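Local coordinates for protein trehalose monomycolate exporter MmpL3 (Mycobacterium tuberculosis, PDB 7NVH) that probably exports trehalose monomycolate, a mycolic acid carrier for the cell envelope, across the inner membrane as a transporter of the RND permease superfamily, at residues W5-Y10 against V274-V278; R63-H68 against S131-D137; G67-F73 against V161-Q167. One frame throughout, in Å; residues are numbered along the deposited sequence. Where two conformers were deposited one is given.

Contact 1: W5-Y10 against V274-V278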
loop_
_atom_site.group_PDB
_atom_site.type_symbol
_atom_site.label_atom_id
_atom_site.label_comp_id
_atom_site.label_asym_id
_atom_site.label_seq_id
_atom_site.Cartn_x
_atom_site.Cartn_y
_atom_site.Cartn_z
ATOM N N TRP A 5 -26.135 16.983 -16.301
ATOM C CA TRP A 5 -26.234 16.325 -15.007
ATOM C C TRP A 5 -26.603 17.312 -13.914
ATOM O O TRP A 5 -27.315 16.952 -12.975
ATOM C CB TRP A 5 -24.924 15.620 -14.659
ATOM C CG TRP A 5 -25.012 14.801 -13.405
ATOM C CD1 TRP A 5 -24.179 14.863 -12.330
ATOM C CD2 TRP A 5 -25.983 13.792 -13.102
ATOM N NE1 TRP A 5 -24.574 13.962 -11.374
ATOM C CE2 TRP A 5 -25.679 13.292 -11.825
ATOM C CE3 TRP A 5 -27.081 13.263 -13.786
ATOM C CZ2 TRP A 5 -26.431 12.294 -11.219
ATOM C CZ3 TRP A 5 -27.826 12.275 -13.182
ATOM C CH2 TRP A 5 -27.497 11.800 -11.912
ATOM N N GLY A 6 -26.136 18.555 -14.014
ATOM C CA GLY A 6 -26.529 19.557 -13.043
ATOM C C GLY A 6 -28.019 19.822 -13.039
ATOM O O GLY A 6 -28.602 20.100 -11.989
ATOM N N ARG A 7 -28.656 19.741 -14.204
ATOM C CA ARG A 7 -30.092 19.963 -14.299
ATOM C C ARG A 7 -30.905 18.725 -13.966
ATOM O O ARG A 7 -32.051 18.854 -13.524
ATOM C CB ARG A 7 -30.466 20.439 -15.704
ATOM C CG ARG A 7 -29.712 21.664 -16.169
ATOM C CD ARG A 7 -30.123 22.043 -17.573
ATOM N NE ARG A 7 -31.496 22.536 -17.613
ATOM C CZ ARG A 7 -31.839 23.800 -17.398
ATOM N NH1 ARG A 7 -30.910 24.703 -17.126
ATOM N NH2 ARG A 7 -33.114 24.161 -17.455
ATOM N N THR A 8 -30.355 17.530 -14.178
ATOM C CA THR A 8 -31.100 16.313 -13.879
ATOM C C THR A 8 -30.859 15.778 -12.475
ATOM O O THR A 8 -31.638 14.941 -12.012
ATOM C CB THR A 8 -30.774 15.219 -14.896
ATOM O OG1 THR A 8 -29.372 14.943 -14.867
ATOM C CG2 THR A 8 -31.183 15.653 -16.288
ATOM N N VAL A 9 -29.811 16.230 -11.783
ATOM C CA VAL A 9 -29.606 15.819 -10.398
ATOM C C VAL A 9 -30.453 16.634 -9.440
ATOM O O VAL A 9 -30.542 16.289 -8.255
ATOM C CB VAL A 9 -28.118 15.927 -10.012
ATOM C CG1 VAL A 9 -27.730 17.374 -9.780
ATOM C CG2 VAL A 9 -27.799 15.066 -8.798
ATOM N N TYR A 10 -31.086 17.702 -9.914
ATOM C CA TYR A 10 -31.988 18.485 -9.084
ATOM C C TYR A 10 -33.447 18.122 -9.292
ATOM O O TYR A 10 -34.218 18.124 -8.329
ATOM C CB TYR A 10 -31.802 19.982 -9.340
ATOM C CG TYR A 10 -32.603 20.839 -8.389
ATOM C CD1 TYR A 10 -32.110 21.166 -7.137
ATOM C CD2 TYR A 10 -33.862 21.305 -8.737
ATOM C CE1 TYR A 10 -32.840 21.939 -6.264
ATOM C CE2 TYR A 10 -34.600 22.076 -7.869
ATOM C CZ TYR A 10 -34.085 22.391 -6.635
ATOM O OH TYR A 10 -34.819 23.164 -5.767
ATOM N N VAL A 274 -27.008 24.752 -7.565
ATOM C CA VAL A 274 -26.665 23.346 -7.755
ATOM C C VAL A 274 -26.128 23.112 -9.160
ATOM O O VAL A 274 -25.125 22.415 -9.346
ATOM C CB VAL A 274 -27.880 22.451 -7.454
ATOM C CG1 VAL A 274 -27.619 21.033 -7.921
ATOM C CG2 VAL A 274 -28.182 22.463 -5.969
ATOM N N ARG A 275 -26.774 23.698 -10.169
ATOM C CA ARG A 275 -26.309 23.511 -11.540
ATOM C C ARG A 275 -24.896 24.049 -11.719
ATOM O O ARG A 275 -24.039 23.389 -12.316
ATOM C CB ARG A 275 -27.268 24.185 -12.520
ATOM C CG ARG A 275 -27.166 23.644 -13.931
ATOM C CD ARG A 275 -27.632 24.655 -14.956
ATOM N NE ARG A 275 -28.994 25.105 -14.697
ATOM C CZ ARG A 275 -29.360 26.380 -14.652
ATOM N NH1 ARG A 275 -28.462 27.334 -14.849
ATOM N NH2 ARG A 275 -30.623 26.701 -14.411
ATOM N N ARG A 276 -24.628 25.245 -11.194
ATOM C CA ARG A 276 -23.314 25.852 -11.373
ATOM C C ARG A 276 -22.241 25.107 -10.589
ATOM O O ARG A 276 -21.130 24.891 -11.095
ATOM C CB ARG A 276 -23.359 27.321 -10.970
ATOM C CG ARG A 276 -24.208 28.175 -11.890
ATOM C CD ARG A 276 -24.323 29.590 -11.371
ATOM N NE ARG A 276 -23.017 30.227 -11.251
ATOM C CZ ARG A 276 -22.461 30.968 -12.202
ATOM N NH1 ARG A 276 -23.098 31.168 -13.347
ATOM N NH2 ARG A 276 -21.267 31.509 -12.008
ATOM N N THR A 277 -22.546 24.704 -9.351
ATOM C CA THR A 277 -21.559 23.955 -8.588
ATOM C C THR A 277 -21.283 22.606 -9.230
ATOM O O THR A 277 -20.136 22.157 -9.222
ATOM C CB THR A 277 -21.985 23.791 -7.127
ATOM O OG1 THR A 277 -20.895 23.238 -6.381
ATOM C CG2 THR A 277 -23.170 22.869 -6.988
ATOM N N VAL A 278 -22.287 21.970 -9.837
ATOM C CA VAL A 278 -22.006 20.774 -10.624
ATOM C C VAL A 278 -21.049 21.121 -11.754
ATOM O O VAL A 278 -19.891 20.696 -11.748
ATOM C CB VAL A 278 -23.304 20.145 -11.153
ATOM C CG1 VAL A 278 -22.989 19.123 -12.226
ATOM C CG2 VAL A 278 -24.064 19.487 -10.019
#
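Gly-6 lies against Arg-275 where helix 2-11 crosses helix 270-297: the axes of the two short helical segments approach to 8.2 Å, their directions 135° apart. Without a side chain at Gly-6, the second helix can settle directly on the backbone of the first, and the CA atoms of Gly-6 and Arg-275 are 4.2 Å apart. Arg-275 CG rests 4.0 Å from Gly-6 C and packs on Arg-7 CG as well. Val-278 brings CG1 to 3.7 Å from Gly-6 CA, and the same methyl reaches the Trp-5 ring obliquely. Farther along, Val-9 CG1 meets Val-274 CG1 at 4.1 Å, and Val-274 turns its other methyl, CG2, to Tyr-10 CD1. Val-9 also lays its CB over the centre of the Trp-5 ring, whose NE1 is hydrogen-bonded to the Ile-326 carbonyl of helix 305-336. Pro-330 of that helix touches both Val-9 and Val-278.

At the outer border Arg-7 and Arg-275 run side by side in the same direction, each bent at chi3, with guanidinium planes 21° apart. Arg-7 NH1 lies over one face of the Arg-275 guanidinium; no hydrogen bond joins them. The crossing therefore rests on Val-278 and the aliphatic part of Arg-275 against Gly-6, with valine-valine packing beside them, while the paired arginines concentrate positive charge at its edge and would probably repel each other unless solvent or an anion screens them.

Contact 2: R63-H68 against S131-D137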
loop_
_atom_site.group_PDB
_atom_site.type_symbol
_atom_site.label_atom_id
_atom_site.label_comp_id
_atom_site.label_asym_id
_atom_site.label_seq_id
_atom_site.Cartn_x
_atom_site.Cartn_y
_atom_site.Cartn_z
ATOM N N ARG A 63 4.582 -29.589 2.315
ATOM C CA ARG A 63 4.810 -28.282 2.907
ATOM C C ARG A 63 5.668 -28.401 4.160
ATOM O O ARG A 63 5.564 -29.363 4.924
ATOM C CB ARG A 63 3.476 -27.621 3.240
ATOM C CG ARG A 63 3.579 -26.172 3.652
ATOM C CD ARG A 63 2.206 -25.590 3.908
ATOM N NE ARG A 63 1.520 -25.266 2.664
ATOM C CZ ARG A 63 1.591 -24.084 2.064
ATOM N NH1 ARG A 63 2.320 -23.114 2.597
ATOM N NH2 ARG A 63 0.936 -23.871 0.933
ATOM N N ASP A 64 6.528 -27.405 4.369
ATOM C CA ASP A 64 7.437 -27.386 5.515
ATOM C C ASP A 64 6.690 -26.830 6.719
ATOM O O ASP A 64 6.692 -25.627 6.980
ATOM C CB ASP A 64 8.680 -26.567 5.203
ATOM C CG ASP A 64 9.809 -26.835 6.173
ATOM O OD1 ASP A 64 10.086 -28.020 6.447
ATOM O OD2 ASP A 64 10.415 -25.861 6.664
ATOM N N ARG A 65 6.042 -27.721 7.462
ATOM C CA ARG A 65 5.291 -27.342 8.657
ATOM C C ARG A 65 6.149 -27.449 9.912
ATOM O O ARG A 65 5.771 -28.085 10.891
ATOM C CB ARG A 65 4.046 -28.209 8.778
ATOM C CG ARG A 65 3.044 -28.005 7.667
ATOM C CD ARG A 65 1.783 -28.799 7.917
ATOM N NE ARG A 65 0.703 -28.368 7.041
ATOM C CZ ARG A 65 0.443 -28.914 5.861
ATOM N NH1 ARG A 65 1.186 -29.917 5.419
ATOM N NH2 ARG A 65 -0.559 -28.461 5.125
ATOM N N SER A 66 7.323 -26.825 9.896
ATOM C CA SER A 66 8.212 -26.847 11.048
ATOM C C SER A 66 8.383 -25.489 11.704
ATOM O O SER A 66 8.495 -25.421 12.928
ATOM C CB SER A 66 9.592 -27.382 10.648
ATOM O OG SER A 66 10.357 -26.379 10.007
ATOM N N GLY A 67 8.401 -24.413 10.925
ATOM C CA GLY A 67 8.522 -23.072 11.448
ATOM C C GLY A 67 7.210 -22.374 11.721
ATOM O O GLY A 67 7.214 -21.160 11.955
ATOM N N HIS A 68 6.087 -23.093 11.692
ATOM C CA HIS A 68 4.793 -22.459 11.914
ATOM C C HIS A 68 4.707 -21.859 13.310
ATOM O O HIS A 68 4.398 -20.675 13.473
ATOM C CB HIS A 68 3.674 -23.476 11.705
ATOM C CG HIS A 68 3.378 -23.764 10.269
ATOM N ND1 HIS A 68 3.956 -23.058 9.237
ATOM C CD2 HIS A 68 2.569 -24.681 9.692
ATOM C CE1 HIS A 68 3.515 -23.528 8.085
ATOM N NE2 HIS A 68 2.671 -24.512 8.332
ATOM N N SER A 131 8.213 -27.425 18.314
ATOM C CA SER A 131 7.636 -26.953 17.065
ATOM C C SER A 131 6.252 -27.560 16.907
ATOM O O SER A 131 6.103 -28.784 16.947
ATOM C CB SER A 131 8.526 -27.325 15.882
ATOM O OG SER A 131 7.986 -26.830 14.670
ATOM N N ILE A 132 5.247 -26.709 16.729
ATOM C CA ILE A 132 3.876 -27.177 16.546
ATOM C C ILE A 132 3.481 -26.994 15.086
ATOM O O ILE A 132 3.225 -25.863 14.650
ATOM C CB ILE A 132 2.897 -26.443 17.476
ATOM C CG1 ILE A 132 3.179 -26.770 18.943
ATOM C CG2 ILE A 132 1.466 -26.807 17.138
ATOM C CD1 ILE A 132 4.118 -25.805 19.621
ATOM N N PRO A 133 3.439 -28.059 14.293
ATOM C CA PRO A 133 2.886 -27.945 12.942
ATOM C C PRO A 133 1.391 -27.683 12.984
ATOM O O PRO A 133 0.687 -28.115 13.899
ATOM C CB PRO A 133 3.195 -29.311 12.319
ATOM C CG PRO A 133 4.318 -29.850 13.138
ATOM C CD PRO A 133 4.037 -29.381 14.523
ATOM N N LEU A 134 0.908 -26.972 11.973
ATOM C CA LEU A 134 -0.496 -26.606 11.875
ATOM C C LEU A 134 -1.098 -27.197 10.610
ATOM O O LEU A 134 -0.488 -27.146 9.538
ATOM C CB LEU A 134 -0.670 -25.091 11.865
ATOM C CG LEU A 134 -0.425 -24.368 13.185
ATOM C CD1 LEU A 134 -0.398 -22.880 12.947
ATOM C CD2 LEU A 134 -1.494 -24.725 14.194
ATOM N N LYS A 135 -2.298 -27.753 10.739
ATOM C CA LYS A 135 -2.999 -28.286 9.583
ATOM C C LYS A 135 -3.447 -27.158 8.663
ATOM O O LYS A 135 -3.708 -26.034 9.100
ATOM C CB LYS A 135 -4.206 -29.110 10.024
ATOM C CG LYS A 135 -3.891 -30.566 10.284
ATOM C CD LYS A 135 -5.131 -31.325 10.699
ATOM C CE LYS A 135 -4.780 -32.711 11.199
ATOM N NZ LYS A 135 -4.984 -32.836 12.667
ATOM N N GLY A 136 -3.529 -27.467 7.375
ATOM C CA GLY A 136 -3.927 -26.486 6.387
ATOM C C GLY A 136 -3.084 -26.556 5.132
ATOM O O GLY A 136 -1.853 -26.529 5.203
ATOM N N ASP A 137 -3.736 -26.652 3.978
ATOM C CA ASP A 137 -3.046 -26.747 2.700
ATOM C C ASP A 137 -2.871 -25.397 2.020
ATOM O O ASP A 137 -2.306 -25.339 0.925
ATOM C CB ASP A 137 -3.796 -27.706 1.772
ATOM C CG ASP A 137 -3.996 -29.074 2.393
ATOM O OD1 ASP A 137 -3.059 -29.897 2.335
ATOM O OD2 ASP A 137 -5.088 -29.327 2.943
#
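Two irregular connections of the periplasmic porter region meet here, one leading from helix 49-61 into strand 70-74 and the other leaving strand 127-131 for helix 139-147; Gly-67, in the first, also lines the detergent pocket. Arg-65 has the largest share of the contact. Its side chain, extended from CG to NE, runs alongside residues 133-136 and presents the guanidinium edge to two backbone carbonyls. NE makes a weak hydrogen bond to Leu-134 O (3.0 Å, 126° at the hydrogen), whereas NH2 is modelled implausibly close to Gly-136 O, so that its bond there is doubtful in detail. Asp-137 OD1 stands 4.0 Å from Arg-65 NH2, too far for a salt bridge. Arg-63 CB sits above one face of the Arg-65 guanidinium, toward its rim.

Nearer the strands, Pro-133 CB packs against Arg-65 CB at 3.8 Å. The His-68 ring turns its edge to the Leu-134 backbone, CD2 lying 3.6 Å from Leu-134 N, while Arg-65 CA sits above one ring face, toward the rim. Ile-142 of helix 139-147 touches His-68, Leu-134 and Arg-63. One cationic side chain thus reaches backbone carbonyls of residues 134-136, weakly at Leu-134 O, with the Asp-137 carboxylate near enough that it may offset part of the charge.

Contact 3: G67-F73 against V161-Q167. With AV0 (Lauryl Maltose Neopentyl Glycol), chain B.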
loop_
_atom_site.group_PDB
_atom_site.type_symbol
_atom_site.label_atom_id
_atom_site.label_comp_id
_atom_site.label_asym_id
_atom_site.label_seq_id
_atom_site.Cartn_x
_atom_site.Cartn_y
_atom_site.Cartn_z
ATOM N N GLY A 67 8.401 -24.413 10.925
ATOM C CA GLY A 67 8.522 -23.072 11.448
ATOM C C GLY A 67 7.210 -22.374 11.721
ATOM O O GLY A 67 7.214 -21.160 11.955
ATOM N N HIS A 68 6.087 -23.093 11.692
ATOM C CA HIS A 68 4.793 -22.459 11.914
ATOM C C HIS A 68 4.707 -21.859 13.310
ATOM O O HIS A 68 4.398 -20.675 13.473
ATOM C CB HIS A 68 3.674 -23.476 11.705
ATOM C CG HIS A 68 3.378 -23.764 10.269
ATOM N ND1 HIS A 68 3.956 -23.058 9.237
ATOM C CD2 HIS A 68 2.569 -24.681 9.692
ATOM C CE1 HIS A 68 3.515 -23.528 8.085
ATOM N NE2 HIS A 68 2.671 -24.512 8.332
ATOM N N ILE A 69 4.983 -22.665 14.331
ATOM C CA ILE A 69 4.954 -22.223 15.719
ATOM C C ILE A 69 6.144 -22.834 16.437
ATOM O O ILE A 69 6.367 -24.045 16.352
ATOM C CB ILE A 69 3.651 -22.627 16.436
ATOM C CG1 ILE A 69 2.427 -22.060 15.722
ATOM C CG2 ILE A 69 3.673 -22.165 17.879
ATOM C CD1 ILE A 69 1.127 -22.556 16.292
ATOM N N VAL A 70 6.908 -22.005 17.138
ATOM C CA VAL A 70 7.894 -22.469 18.103
ATOM C C VAL A 70 7.569 -21.822 19.441
ATOM O O VAL A 70 7.408 -20.600 19.525
ATOM C CB VAL A 70 9.338 -22.167 17.656
ATOM C CG1 VAL A 70 9.686 -22.992 16.434
ATOM C CG2 VAL A 70 9.519 -20.699 17.349
ATOM N N ALA A 71 7.435 -22.643 20.473
ATOM C CA ALA A 71 7.022 -22.190 21.796
ATOM C C ALA A 71 8.188 -22.395 22.750
ATOM O O ALA A 71 8.568 -23.532 23.036
ATOM C CB ALA A 71 5.783 -22.945 22.265
ATOM N N ILE A 72 8.738 -21.297 23.252
ATOM C CA ILE A 72 9.953 -21.330 24.055
ATOM C C ILE A 72 9.567 -21.493 25.518
ATOM O O ILE A 72 8.854 -20.655 26.079
ATOM C CB ILE A 72 10.784 -20.060 23.850
ATOM C CG1 ILE A 72 11.246 -19.956 22.400
ATOM C CG2 ILE A 72 11.982 -20.070 24.765
ATOM C CD1 ILE A 72 11.842 -18.619 22.066
ATOM N N PHE A 73 10.045 -22.563 26.139
ATOM C CA PHE A 73 9.754 -22.853 27.533
ATOM C C PHE A 73 10.973 -22.552 28.395
ATOM O O PHE A 73 12.111 -22.772 27.975
ATOM C CB PHE A 73 9.328 -24.310 27.699
ATOM C CG PHE A 73 7.992 -24.613 27.098
ATOM C CD1 PHE A 73 7.895 -25.128 25.822
ATOM C CD2 PHE A 73 6.831 -24.367 27.804
ATOM C CE1 PHE A 73 6.667 -25.400 25.265
ATOM C CE2 PHE A 73 5.602 -24.637 27.252
ATOM C CZ PHE A 73 5.520 -25.154 25.981
ATOM N N VAL A 161 5.013 -19.354 28.600
ATOM C CA VAL A 161 5.504 -19.712 27.277
ATOM C C VAL A 161 5.561 -18.481 26.375
ATOM O O VAL A 161 4.775 -17.537 26.516
ATOM C CB VAL A 161 4.623 -20.813 26.661
ATOM C CG1 VAL A 161 3.308 -20.240 26.166
ATOM C CG2 VAL A 161 5.355 -21.509 25.537
ATOM N N LYS A 162 6.525 -18.484 25.456
ATOM C CA LYS A 162 6.695 -17.412 24.485
ATOM C C LYS A 162 6.587 -18.001 23.088
ATOM O O LYS A 162 7.356 -18.896 22.726
ATOM C CB LYS A 162 8.037 -16.703 24.667
ATOM C CG LYS A 162 8.712 -16.990 25.992
ATOM C CD LYS A 162 9.372 -15.745 26.556
ATOM C CE LYS A 162 9.575 -15.868 28.056
ATOM N NZ LYS A 162 8.520 -15.147 28.817
ATOM N N LEU A 163 5.640 -17.495 22.307
ATOM C CA LEU A 163 5.392 -18.014 20.973
ATOM C C LEU A 163 6.162 -17.219 19.931
ATOM O O LEU A 163 6.246 -15.991 20.000
ATOM C CB LEU A 163 3.899 -17.984 20.655
ATOM C CG LEU A 163 2.969 -18.373 21.803
ATOM C CD1 LEU A 163 1.521 -18.175 21.397
ATOM C CD2 LEU A 163 3.216 -19.807 22.225
ATOM N N ALA A 164 6.724 -17.936 18.964
ATOM C CA ALA A 164 7.427 -17.330 17.846
ATOM C C ALA A 164 7.242 -18.227 16.635
ATOM O O ALA A 164 6.675 -19.317 16.725
ATOM C CB ALA A 164 8.911 -17.125 18.158
ATOM N N GLY A 165 7.716 -17.755 15.491
ATOM C CA GLY A 165 7.640 -18.552 14.286
ATOM C C GLY A 165 6.941 -17.842 13.150
ATOM O O GLY A 165 6.720 -16.631 13.209
ATOM N N LEU A 166 6.582 -18.587 12.110
ATOM C CA LEU A 166 5.937 -18.000 10.947
ATOM C C LEU A 166 4.534 -17.499 11.240
ATOM O O LEU A 166 4.153 -16.431 10.751
ATOM C CB LEU A 166 5.878 -19.022 9.809
ATOM C CG LEU A 166 7.170 -19.237 9.027
ATOM C CD1 LEU A 166 7.215 -20.644 8.462
ATOM C CD2 LEU A 166 7.303 -18.211 7.920
ATOM N N GLN A 167 3.758 -18.241 12.022
ATOM C CA GLN A 167 2.359 -17.906 12.247
ATOM C C GLN A 167 2.160 -16.818 13.301
ATOM O O GLN A 167 1.319 -15.937 13.094
ATOM C CB GLN A 167 1.566 -19.161 12.613
ATOM C CG GLN A 167 1.701 -20.274 11.594
ATOM C CD GLN A 167 1.366 -19.824 10.187
ATOM O OE1 GLN A 167 0.488 -18.989 9.982
ATOM N NE2 GLN A 167 2.069 -20.376 9.208
HETATM C C1 AV0 B . 4.922 -16.092 2.815
HETATM O O1 AV0 B . 5.437 -15.019 3.525
HETATM C C2 AV0 B . 3.961 -15.605 1.748
HETATM O O2 AV0 B . 2.885 -14.908 2.379
HETATM C C3 AV0 B . 3.404 -16.747 0.954
HETATM O O3 AV0 B . 2.666 -16.183 -0.166
HETATM C C4 AV0 B . 4.441 -17.684 0.436
HETATM O O4 AV0 B . 3.799 -18.957 0.064
HETATM C C5 AV0 B . 5.541 -18.023 1.445
HETATM O O5 AV0 B . 6.040 -16.843 2.195
HETATM C C6 AV0 B . 6.690 -18.640 0.718
HETATM O O6 AV0 B . 7.871 -17.960 1.060
HETATM C CAA AV0 B . -1.106 -6.448 6.465
HETATM C CAB AV0 B . 11.478 -21.213 12.822
HETATM O OAI AV0 B . 3.003 -16.148 -2.906
HETATM O OAJ AV0 B . 17.613 -16.213 8.342
HETATM O OAL AV0 B . 13.257 -10.786 4.147
HETATM O OAN AV0 B . 13.767 -16.116 6.373
HETATM O OAP AV0 B . 11.041 -16.267 7.036
HETATM O OAQ AV0 B . 5.236 -20.131 -4.313
HETATM O OAR AV0 B . 18.786 -13.620 6.510
HETATM O OAS AV0 B . 1.709 -20.200 -3.435
HETATM O OAT AV0 B . 17.873 -10.934 5.989
HETATM O OAU AV0 B . 4.757 -21.008 -1.592
HETATM O OAV AV0 B . 15.120 -10.765 5.562
HETATM C CAW AV0 B . -0.440 -7.809 6.553
HETATM C CAX AV0 B . 10.998 -19.745 13.050
HETATM C CAY AV0 B . -0.322 -8.408 5.160
HETATM C CAZ AV0 B . 10.779 -19.049 11.677
HETATM C CBA AV0 B . 0.636 -9.599 5.201
HETATM C CBB AV0 B . 10.372 -17.578 11.920
HETATM C CBC AV0 B . 1.962 -9.164 5.854
HETATM C CBD AV0 B . 10.304 -16.807 10.564
HETATM C CBE AV0 B . 3.060 -10.238 5.572
HETATM C CBF AV0 B . 9.463 -15.529 10.760
HETATM C CBG AV0 B . 2.569 -11.658 6.088
HETATM C CBH AV0 B . 9.290 -14.790 9.379
HETATM C CBI AV0 B . 3.275 -12.785 5.245
HETATM C CBJ AV0 B . 7.812 -14.321 9.235
HETATM C CBK AV0 B . 4.520 -13.366 6.053
HETATM C CBL AV0 B . 7.596 -13.672 7.824
HETATM C CBM AV0 B . 2.926 -17.308 -3.702
HETATM C CBN AV0 B . 17.229 -14.909 8.705
HETATM C CBP AV0 B . 12.880 -12.093 3.779
HETATM C CBQ AV0 B . 5.868 -13.018 5.294
HETATM C CBR AV0 B . 6.910 -14.725 6.888
HETATM C CBS AV0 B . 6.437 -15.428 4.476
HETATM C CBT AV0 B . 8.354 -13.764 4.963
HETATM O OBV AV0 B . 9.310 -14.751 5.399
HETATM O OBX AV0 B . 11.036 -13.295 4.765
HETATM O OBY AV0 B . 4.472 -18.177 -2.049
HETATM O OBZ AV0 B . 15.304 -13.724 7.825
HETATM O OCB AV0 B . 14.694 -13.552 5.583
HETATM C CCC AV0 B . 4.150 -18.145 -3.492
HETATM C CCD AV0 B . 16.657 -14.189 7.498
HETATM C CCF AV0 B . 12.421 -12.850 5.002
HETATM C CCH AV0 B . 12.866 -14.956 6.287
HETATM C CCJ AV0 B . 10.551 -14.248 5.780
HETATM C CCL AV0 B . 11.517 -15.426 5.965
HETATM C CCM AV0 B . 6.882 -14.222 5.414
HETATM C CCN AV0 B . 3.939 -19.540 -4.088
HETATM C CCO AV0 B . 17.602 -13.051 7.107
HETATM C CCQ AV0 B . 13.376 -14.021 5.244
HETATM C CCR AV0 B . 3.491 -18.980 -1.301
HETATM C CCS AV0 B . 14.746 -12.850 6.769
HETATM C CCT AV0 B . 3.144 -20.475 -3.253
HETATM C CCU AV0 B . 16.993 -12.101 6.133
HETATM C CCV AV0 B . 3.468 -20.415 -1.805
HETATM C CCW AV0 B . 15.671 -11.652 6.566
#
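Val-161 CG2 forms the apolar centre, where it touches both the Phe-73 ring and Ala-71. With CG2 anti to the backbone N (chi1 76°, measured to CG1), this methyl sits over the ring face in a CH-pi contact, 3.8 Å from the centroid of Phe-73, and it also meets Ala-71 CB at 3.6 Å. Leu-163 CD2 reaches Ala-71 CB too. On the other sheet face, Val-70 CG2 packs on Ala-164 CB.

Between these layers run the antiparallel backbone bonds. Val-70 and Ala-164 form one hydrogen-bonded pair, with Val-70 N to Ala-164 O at 2.7 Å, and Ile-72 and Lys-162 form the next. Beyond the strands, Leu-166 N bonds Gly-67 O at 2.7 Å and Gln-167 N bonds a lone pair of His-68 O at 2.9 Å, so the first amides of helix 166-174 are taken up by this loop, with Gly-165 at the N-cap. The Gln-167 amide stands nearly perpendicular to the His-68 ring, NE2 over its face. Leu-166 CD2 comes within 3.7 Å of detergent atom CBR. The four-stranded antiparallel sheet packed against helices, with 162-164 outermost and leading into helix 166-174, is consistent with an RND porter subdomain, whose loop end, at Gly-67, Gly-165 and Leu-166, lines the detergent pocket.

In the fold
From the N terminus, helix 2-11 is joined by contact 1 to helix 270-297, closing a loop of more than 260 residues that contains the other two contacts. Within it, residues 63-73 meet first 131-137, in contact 2, and then 161-167, in contact 3. Their segments alternate along the chain, so these loops cross, sharing Gly-67 and His-68. The two touch directly: Ile-132 N probably hydrogen-bonds Ile-69 O, and Leu-134 packs on Ile-69 and Gln-167. Contact 3 pairs strand 70-74 with 162-164, and contact 2 ties the connection before strand 70-74 to the one after strand 127-131, its neighbour on the other side. Contact 1 lies across the chain's centre, its nearest atoms about 46 Å from either.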